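Local coordinates for protein CytC3 (Streptomyces, PDB 3GJA) that is a nonheme iron halogenase of cupin-type beta-barrel fold that probably chlorinates an aliphatic carbon in a biosynthetic pathway, at residues A[148-154]-A[253-259]; A[82-88]-A[312-317]; A[26-32]-A[228-233]. The contacts are given in a common frame with arbitrary orientation. Residue numbers count along the deposited sequence, not the author numbering.

In the fold
Interactions 1 and 3 are buried strand pairings in one antiparallel sheet of the beta barrel. Their centres lie about 9 Å apart, because strand 147-152 of interaction 1 neighbours strand 230-235 of interaction 3, and Ala152 probably hydrogen-bonds to both Gly229 and Glu230. Interaction 1 is more central and regular; interaction 3, at the outermost strand 25-30, is interrupted by a beta bulge. Interaction 2, about 17 Å and 16 Å from their centres, is only partly buried: main-chain hydrogen bonds hold the sheet, but here a side-chain ion pair ties the C-terminal tail to helix 84-94. Through Ile86 that helix meets the sheet at Val149 and the loop after strand 25-30 at Ile31.

Interaction 1. Residues A[148-154]-A[253-259]; sequences TVWTAFT and RMGFAAR. With ACT (acetate ion), chain E.
An indole lying flat over a glycine marks this strand pair: Gly255 CA sits 3.8 Å from the centroid of the Trp150 six-membered ring, a CH-pi contact over the ring face, and a CB at Gly255 would run into Trp150 CZ2. Trp150 is t (chi1 -155°, chi2 100°). Strands 148-152 and 253-259 run antiparallel, axes 4.5 Å apart at closest and 154° between their directions. Val149 pairs with Ala258 and Thr151 with Phe256 as hydrogen-bonded pairs: Val149 N to Ala258 O 2.8 Å, Ala258 N to Val149 O 3.0 Å, Thr151 N to Phe256 O 2.9 Å and Phe256 N to Thr151 O 2.8 Å. Thr148-Arg259, Trp150-Ala257 and Ala152-Gly255 are the non-hydrogen-bonded pairs. Phe153 (phi/psi -88/-24) turns the chain out of the strand, Phe153 N reaching Met254 O at 2.8 Å. Phe153, chi1 -85°, places its ring over Phe256 CB, 3.5 Å from centroid to carbon, on the Val149 and Thr151 face. There a water joins Val149 O, Phe256 O and Thr151 OG1, which also bonds His80. On the Trp150 face, the Arg253 guanidinium lies against Trp150 CZ2 (NH1 at 3.5 Å) and bonds Phe106 O, while Arg259 salt-bridges Glu104. The pair lies among the inner strands of the antiparallel sheet, consistent with a cupin-type barrel. In this crystal the indole NH is met by an acetate, probably from the crystallisation liquor: Trp150 NE1 to ACT OXT 2.6 Å.

Interaction 2. Residues A[82-88]-A[312-317]; sequences MRPEIVD and FVPRQI
This is a partly buried tail-to-helix contact, its centre about 15 Å from that of the chain: the extended C-terminal segment 312-317, beyond strand 289-290, runs past the start of helix 84-94. The backbones keep apart, CA to CA 7.6 Å for Met82 and Phe312, 7.9 Å for Pro84 and Arg315, and 8.4 Å for Asp88 and Ile317, so side chains do the joining. Arg83 is the N-cap residue; its O accepts from Ile86 N at 2.8 Å and Val87 N at 2.7 Å, and Asp88 N reaches Pro84 O at 2.8 Å. Arg315 stretches out with chi1 to chi3 all t and chi4 at 80°, and meets Asp88 (m) in a two-point salt bridge: Arg315 NE to Asp88 OD1 2.7 Å and Arg315 NH2 to Asp88 OD2 2.7 Å. Pro84 CB lies over one face of the guanidinium, 3.6 Å from Arg315 CZ. At the other end Met82, m at all three chi angles, sets CG 3.6 Å from Phe312 CD1 at the ring edge; its SD is 5.1 Å from the Phe312 centroid, an oblique Met-aromatic contact. The ion pair has further partners near the N-terminal end of the model: Ala8 O takes Arg315 NH2 and Phe10 N reaches Asp88 OD2. One ion pair thus brings both modelled ends of the chain to one helix, with Pro84 against the guanidinium and the Met82-Phe312 contact at the far end.

Interaction 3. Residues A[26-32]-A[228-233]; sequences IGPVKIF and PGEAVI
Six backbone hydrogen bonds join segment 26-32 to strand 230-233 and the turn before it, an antiparallel pairing with a beta bulge that adds the outermost strand 25-30 to strand 230-235 of the cupin-type barrel sheet. The strand axes pass 4.5 Å apart at 141°. Ile26 and Ile233 satisfy each other, Ile26 N to Ile233 O 2.7 Å and Ile233 N to Ile26 O 2.8 Å; so do Val29 and Ala231, Val29 N to Ala231 O 2.9 Å and Ala231 N to Val29 O 2.8 Å. Between these pairs the register slips by one at Gly27 and Pro28, whose preceding peptide bond is cis. A CB on Gly27 would clash with Val232 CA. Gly229 O accepts Ile31 N at 2.8 Å and Phe32 N at 3.1 Å; at its phi of 98° a CB would jam against the preceding carbonyl and hit Phe32 O, so a bare CA fits. A water donates to Phe32 O and Pro228 O, 2.7 Å each. On the other side, Gly229 and Glu230 bond Ala152, and Val232 bonds Trp150. Lys30 and Glu230, a non-hydrogen-bonded pair, turn their charged ends to Glu33 and Lys227 N. Ile31 CG1 packs 3.7 Å from Ala231 CB on the apolar face of Val29 and Ile233. Main-chain polarity is thus met on the two sides of the bulge by the bonded pairs and, beyond the strand ends, by Gly229 O and a water.

Interaction 1. Residues A[148-154]-A[253-259]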
# COMPACT_ATOMS: atom_id res chain seq x y z
N THR A 148 -4.76 -2.38 0.58
CA THR A 148 -3.31 -2.38 0.63
C THR A 148 -2.76 -3.56 -0.17
O THR A 148 -3.21 -4.69 -0.00
CB THR A 148 -2.82 -2.51 2.10
OG1 THR A 148 -3.39 -1.46 2.88
CG2 THR A 148 -1.30 -2.44 2.19
N VAL A 149 -1.81 -3.28 -1.06
CA VAL A 149 -1.18 -4.31 -1.87
C VAL A 149 0.27 -4.37 -1.37
O VAL A 149 1.07 -3.47 -1.64
CB VAL A 149 -1.20 -3.95 -3.37
CG1 VAL A 149 -0.56 -5.06 -4.19
CG2 VAL A 149 -2.63 -3.73 -3.82
N TRP A 150 0.58 -5.43 -0.64
CA TRP A 150 1.91 -5.64 -0.04
C TRP A 150 2.75 -6.58 -0.91
O TRP A 150 2.54 -7.80 -0.89
CB TRP A 150 1.72 -6.26 1.34
CG TRP A 150 2.81 -6.04 2.35
CD1 TRP A 150 2.81 -5.12 3.35
CD2 TRP A 150 3.97 -6.85 2.55
NE1 TRP A 150 3.89 -5.31 4.18
CE2 TRP A 150 4.62 -6.37 3.71
CE3 TRP A 150 4.53 -7.95 1.87
CZ2 TRP A 150 5.80 -6.94 4.21
CZ3 TRP A 150 5.70 -8.52 2.37
CH2 TRP A 150 6.32 -8.02 3.53
N THR A 151 3.68 -6.02 -1.67
CA THR A 151 4.55 -6.82 -2.54
C THR A 151 5.85 -7.16 -1.83
O THR A 151 6.50 -6.30 -1.24
CB THR A 151 4.90 -6.08 -3.85
OG1 THR A 151 3.69 -5.75 -4.56
CG2 THR A 151 5.76 -6.96 -4.76
N ALA A 152 6.25 -8.43 -1.89
CA ALA A 152 7.49 -8.86 -1.28
C ALA A 152 8.63 -8.59 -2.26
O ALA A 152 8.66 -9.16 -3.34
CB ALA A 152 7.42 -10.35 -0.95
N PHE A 153 9.55 -7.71 -1.89
CA PHE A 153 10.68 -7.37 -2.76
C PHE A 153 11.80 -8.35 -2.47
O PHE A 153 12.68 -8.61 -3.29
CB PHE A 153 11.15 -5.93 -2.50
CG PHE A 153 10.39 -4.88 -3.27
CD1 PHE A 153 9.23 -5.21 -3.98
CD2 PHE A 153 10.82 -3.56 -3.28
CE1 PHE A 153 8.53 -4.24 -4.69
CE2 PHE A 153 10.11 -2.58 -3.99
CZ PHE A 153 8.97 -2.92 -4.69
N THR A 154 11.74 -8.89 -1.26
CA THR A 154 12.69 -9.86 -0.74
C THR A 154 11.76 -11.01 -0.36
O THR A 154 10.54 -10.82 -0.36
CB THR A 154 13.38 -9.26 0.50
OG1 THR A 154 14.76 -9.00 0.22
CG2 THR A 154 13.23 -10.15 1.69
N ARG A 253 14.06 -8.71 5.34
CA ARG A 253 12.84 -8.85 4.57
C ARG A 253 12.38 -7.45 4.18
O ARG A 253 12.35 -6.54 5.01
CB ARG A 253 11.77 -9.55 5.41
CG ARG A 253 10.40 -9.51 4.79
CD ARG A 253 9.63 -8.31 5.30
NE ARG A 253 8.73 -8.68 6.39
CZ ARG A 253 8.01 -7.80 7.09
NH1 ARG A 253 8.09 -6.50 6.82
NH2 ARG A 253 7.18 -8.23 8.02
N MET A 254 12.05 -7.28 2.90
CA MET A 254 11.60 -5.98 2.43
C MET A 254 10.26 -6.07 1.72
O MET A 254 10.12 -6.77 0.72
CB MET A 254 12.62 -5.35 1.49
CG MET A 254 12.28 -3.92 1.08
SD MET A 254 12.18 -2.79 2.50
CE MET A 254 13.91 -2.64 2.91
N GLY A 255 9.28 -5.37 2.26
CA GLY A 255 7.96 -5.35 1.66
C GLY A 255 7.67 -3.95 1.15
O GLY A 255 8.05 -2.96 1.78
N PHE A 256 7.02 -3.86 -0.00
CA PHE A 256 6.67 -2.56 -0.57
C PHE A 256 5.15 -2.52 -0.64
O PHE A 256 4.54 -3.32 -1.35
CB PHE A 256 7.27 -2.39 -1.97
CG PHE A 256 6.83 -1.12 -2.65
CD1 PHE A 256 7.15 0.12 -2.11
CD2 PHE A 256 6.04 -1.17 -3.79
CE1 PHE A 256 6.69 1.31 -2.70
CE2 PHE A 256 5.56 0.00 -4.39
CZ PHE A 256 5.89 1.25 -3.84
N ALA A 257 4.54 -1.60 0.10
CA ALA A 257 3.09 -1.51 0.11
C ALA A 257 2.56 -0.30 -0.63
O ALA A 257 3.07 0.81 -0.47
CB ALA A 257 2.57 -1.50 1.57
N ALA A 258 1.53 -0.53 -1.44
CA ALA A 258 0.87 0.51 -2.21
C ALA A 258 -0.57 0.48 -1.73
O ALA A 258 -1.19 -0.59 -1.69
CB ALA A 258 0.95 0.21 -3.69
N ARG A 259 -1.12 1.64 -1.37
CA ARG A 259 -2.48 1.69 -0.85
C ARG A 259 -3.45 2.39 -1.81
O ARG A 259 -3.18 3.47 -2.34
CB ARG A 259 -2.43 2.36 0.53
CG ARG A 259 -1.08 2.10 1.21
CD ARG A 259 -1.05 2.35 2.71
NE ARG A 259 -1.77 1.32 3.44
CZ ARG A 259 -1.32 0.70 4.52
NH1 ARG A 259 -0.13 0.99 5.02
NH2 ARG A 259 -2.08 -0.22 5.11
C ACT E . 3.90 -4.66 7.85
O ACT E . 5.09 -5.13 8.28
OXT ACT E . 3.70 -4.53 6.67
CH3 ACT E . 2.82 -4.31 8.84
O HOH W 1 2.93 -3.25 -3.51

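Interaction 2. Residues A[82-88]-A[312-317]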
# COMPACT_ATOMS: atom_id res chain seq x y z
N MET A 82 1.22 1.14 -10.90
CA MET A 82 0.38 1.18 -12.10
C MET A 82 0.14 -0.22 -12.69
O MET A 82 -0.72 -0.40 -13.55
CB MET A 82 1.02 2.06 -13.18
CG MET A 82 1.00 3.56 -12.91
SD MET A 82 -0.70 4.19 -12.75
CE MET A 82 -1.18 4.38 -14.48
N ARG A 83 0.91 -1.20 -12.23
CA ARG A 83 0.82 -2.56 -12.74
C ARG A 83 -0.57 -3.18 -12.86
O ARG A 83 -1.35 -3.21 -11.90
CB ARG A 83 1.71 -3.48 -11.91
CG ARG A 83 3.12 -3.55 -12.43
CD ARG A 83 3.15 -4.45 -13.65
NE ARG A 83 4.26 -4.14 -14.53
CZ ARG A 83 4.70 -4.95 -15.49
NH1 ARG A 83 4.11 -6.12 -15.69
NH2 ARG A 83 5.73 -4.58 -16.24
N PRO A 84 -0.91 -3.69 -14.06
CA PRO A 84 -2.21 -4.33 -14.31
C PRO A 84 -2.42 -5.47 -13.32
O PRO A 84 -3.54 -5.69 -12.84
CB PRO A 84 -2.07 -4.83 -15.74
CG PRO A 84 -1.18 -3.81 -16.36
CD PRO A 84 -0.13 -3.60 -15.30
N GLU A 85 -1.34 -6.20 -13.03
CA GLU A 85 -1.39 -7.31 -12.10
C GLU A 85 -1.88 -6.85 -10.72
O GLU A 85 -2.41 -7.64 -9.94
CB GLU A 85 -0.02 -7.98 -11.98
CG GLU A 85 0.45 -8.60 -13.29
CD GLU A 85 1.21 -7.63 -14.19
OE1 GLU A 85 0.96 -6.41 -14.13
OE2 GLU A 85 2.05 -8.10 -14.98
N ILE A 86 -1.69 -5.57 -10.43
CA ILE A 86 -2.16 -5.03 -9.16
C ILE A 86 -3.50 -4.33 -9.35
O ILE A 86 -4.49 -4.68 -8.72
CB ILE A 86 -1.16 -4.03 -8.55
CG1 ILE A 86 0.09 -4.77 -8.05
CG2 ILE A 86 -1.81 -3.28 -7.39
CD1 ILE A 86 1.15 -3.84 -7.45
N VAL A 87 -3.51 -3.34 -10.25
CA VAL A 87 -4.70 -2.54 -10.54
C VAL A 87 -5.94 -3.33 -10.96
O VAL A 87 -7.04 -3.05 -10.48
CB VAL A 87 -4.37 -1.48 -11.60
CG1 VAL A 87 -5.64 -0.77 -12.05
CG2 VAL A 87 -3.39 -0.47 -11.02
N ASP A 88 -5.79 -4.30 -11.85
CA ASP A 88 -6.97 -5.07 -12.26
C ASP A 88 -7.55 -5.83 -11.06
O ASP A 88 -8.76 -5.98 -10.94
CB ASP A 88 -6.64 -6.08 -13.36
CG ASP A 88 -6.26 -5.42 -14.68
OD1 ASP A 88 -6.58 -4.22 -14.86
OD2 ASP A 88 -5.66 -6.11 -15.53
N PHE A 312 1.51 9.07 -15.77
CA PHE A 312 0.56 8.08 -15.27
C PHE A 312 -0.68 8.11 -16.16
O PHE A 312 -1.51 9.02 -16.04
CB PHE A 312 0.14 8.40 -13.83
CG PHE A 312 1.26 8.29 -12.83
CD1 PHE A 312 1.81 7.05 -12.52
CD2 PHE A 312 1.76 9.42 -12.20
CE1 PHE A 312 2.84 6.94 -11.59
CE2 PHE A 312 2.79 9.32 -11.27
CZ PHE A 312 3.34 8.08 -10.97
N VAL A 313 -0.81 7.13 -17.04
CA VAL A 313 -1.95 7.07 -17.94
C VAL A 313 -2.93 6.02 -17.44
O VAL A 313 -2.65 4.83 -17.47
CB VAL A 313 -1.50 6.75 -19.39
CG1 VAL A 313 -2.67 6.90 -20.35
CG2 VAL A 313 -0.38 7.70 -19.79
N PRO A 314 -4.10 6.46 -16.96
CA PRO A 314 -5.13 5.55 -16.45
C PRO A 314 -5.42 4.38 -17.37
O PRO A 314 -5.65 4.55 -18.56
CB PRO A 314 -6.34 6.45 -16.26
CG PRO A 314 -5.72 7.77 -15.93
CD PRO A 314 -4.58 7.86 -16.91
N ARG A 315 -5.40 3.18 -16.80
CA ARG A 315 -5.67 1.96 -17.54
C ARG A 315 -7.18 1.76 -17.71
O ARG A 315 -7.97 2.12 -16.84
CB ARG A 315 -5.07 0.77 -16.78
CG ARG A 315 -5.44 -0.60 -17.30
CD ARG A 315 -4.69 -1.66 -16.49
NE ARG A 315 -5.15 -3.02 -16.77
CZ ARG A 315 -4.77 -3.74 -17.82
NH1 ARG A 315 -3.92 -3.25 -18.70
NH2 ARG A 315 -5.26 -4.97 -17.97
N GLN A 316 -7.58 1.19 -18.84
CA GLN A 316 -8.99 0.94 -19.11
C GLN A 316 -9.13 -0.50 -19.61
O GLN A 316 -8.32 -0.96 -20.41
CB GLN A 316 -9.53 1.89 -20.20
CG GLN A 316 -9.24 3.38 -19.99
CD GLN A 316 -9.83 3.92 -18.71
OE1 GLN A 316 -10.81 3.40 -18.19
NE2 GLN A 316 -9.23 4.99 -18.18
N ILE A 317 -10.15 -1.20 -19.13
CA ILE A 317 -10.41 -2.57 -19.55
C ILE A 317 -11.85 -2.71 -20.07
O ILE A 317 -12.59 -1.70 -20.04
CB ILE A 317 -10.19 -3.58 -18.39
CG1 ILE A 317 -11.07 -3.21 -17.20
CG2 ILE A 317 -8.72 -3.60 -17.99
CD1 ILE A 317 -10.88 -4.11 -16.01

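Interaction 3. Residues A[26-32]-A[228-233]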
# COMPACT_ATOMS: atom_id res chain seq x y z
N ILE A 26 -6.34 -11.55 0.50
CA ILE A 26 -6.21 -12.59 -0.50
C ILE A 26 -4.78 -12.58 -0.97
O ILE A 26 -4.21 -11.52 -1.23
CB ILE A 26 -7.16 -12.39 -1.71
CG1 ILE A 26 -7.04 -13.59 -2.66
CG2 ILE A 26 -6.82 -11.12 -2.46
CD1 ILE A 26 -7.96 -13.52 -3.85
N GLY A 27 -4.20 -13.76 -1.05
CA GLY A 27 -2.83 -13.88 -1.49
C GLY A 27 -2.35 -15.28 -1.18
O GLY A 27 -3.01 -16.02 -0.44
N PRO A 28 -1.19 -15.68 -1.72
CA PRO A 28 -0.38 -14.82 -2.59
C PRO A 28 -0.90 -14.65 -4.03
O PRO A 28 -1.58 -15.51 -4.56
CB PRO A 28 0.98 -15.50 -2.57
CG PRO A 28 0.63 -16.95 -2.41
CD PRO A 28 -0.47 -16.91 -1.37
N VAL A 29 -0.57 -13.51 -4.63
CA VAL A 29 -0.93 -13.22 -6.02
C VAL A 29 0.38 -12.75 -6.66
O VAL A 29 1.10 -11.93 -6.08
CB VAL A 29 -2.00 -12.11 -6.16
CG1 VAL A 29 -3.33 -12.60 -5.63
CG2 VAL A 29 -1.56 -10.86 -5.43
N LYS A 30 0.67 -13.27 -7.84
CA LYS A 30 1.90 -12.93 -8.53
C LYS A 30 1.86 -11.61 -9.27
O LYS A 30 1.00 -11.37 -10.11
CB LYS A 30 2.29 -14.04 -9.50
CG LYS A 30 3.64 -13.82 -10.18
CD LYS A 30 4.19 -15.10 -10.79
CE LYS A 30 3.28 -15.65 -11.87
NZ LYS A 30 3.80 -16.95 -12.39
N ILE A 31 2.81 -10.74 -8.94
CA ILE A 31 2.91 -9.44 -9.58
C ILE A 31 4.05 -9.54 -10.59
O ILE A 31 3.93 -9.08 -11.72
CB ILE A 31 3.24 -8.34 -8.55
CG1 ILE A 31 2.19 -8.34 -7.43
CG2 ILE A 31 3.34 -6.99 -9.25
CD1 ILE A 31 0.76 -8.17 -7.90
N PHE A 32 5.14 -10.17 -10.17
CA PHE A 32 6.33 -10.37 -11.01
C PHE A 32 6.94 -11.73 -10.71
O PHE A 32 6.70 -12.29 -9.64
CB PHE A 32 7.39 -9.32 -10.70
CG PHE A 32 7.09 -7.95 -11.20
CD1 PHE A 32 6.97 -7.71 -12.57
CD2 PHE A 32 6.97 -6.88 -10.32
CE1 PHE A 32 6.73 -6.42 -13.04
CE2 PHE A 32 6.74 -5.59 -10.78
CZ PHE A 32 6.62 -5.37 -12.15
N PRO A 228 9.74 -13.55 -3.73
CA PRO A 228 9.93 -12.21 -4.29
C PRO A 228 8.98 -12.07 -5.48
O PRO A 228 8.87 -12.99 -6.29
CB PRO A 228 11.39 -12.21 -4.72
CG PRO A 228 12.03 -13.16 -3.75
CD PRO A 228 11.02 -14.28 -3.66
N GLY A 229 8.28 -10.95 -5.57
CA GLY A 229 7.38 -10.77 -6.69
C GLY A 229 5.93 -11.10 -6.38
O GLY A 229 5.02 -10.77 -7.15
N GLU A 230 5.71 -11.77 -5.26
CA GLU A 230 4.34 -12.10 -4.87
C GLU A 230 3.83 -11.03 -3.93
O GLU A 230 4.61 -10.32 -3.30
CB GLU A 230 4.27 -13.46 -4.18
CG GLU A 230 4.70 -14.62 -5.04
CD GLU A 230 4.45 -15.94 -4.36
OE1 GLU A 230 4.83 -16.10 -3.18
OE2 GLU A 230 3.88 -16.84 -5.02
N ALA A 231 2.51 -10.92 -3.84
CA ALA A 231 1.91 -9.93 -2.97
C ALA A 231 0.69 -10.48 -2.27
O ALA A 231 0.11 -11.50 -2.67
CB ALA A 231 1.51 -8.70 -3.77
N VAL A 232 0.31 -9.81 -1.19
CA VAL A 232 -0.88 -10.16 -0.46
C VAL A 232 -1.69 -8.88 -0.51
O VAL A 232 -1.16 -7.78 -0.37
CB VAL A 232 -0.58 -10.57 1.00
CG1 VAL A 232 0.13 -9.45 1.75
CG2 VAL A 232 -1.88 -10.94 1.71
N ILE A 233 -2.99 -9.01 -0.76
CA ILE A 233 -3.85 -7.85 -0.83
C ILE A 233 -4.81 -7.93 0.35
O ILE A 233 -5.39 -8.98 0.61
CB ILE A 233 -4.65 -7.82 -2.15
CG1 ILE A 233 -3.67 -7.87 -3.34
CG2 ILE A 233 -5.52 -6.56 -2.22
CD1 ILE A 233 -4.34 -7.82 -4.70
O HOH W 2 6.88 -14.15 -7.72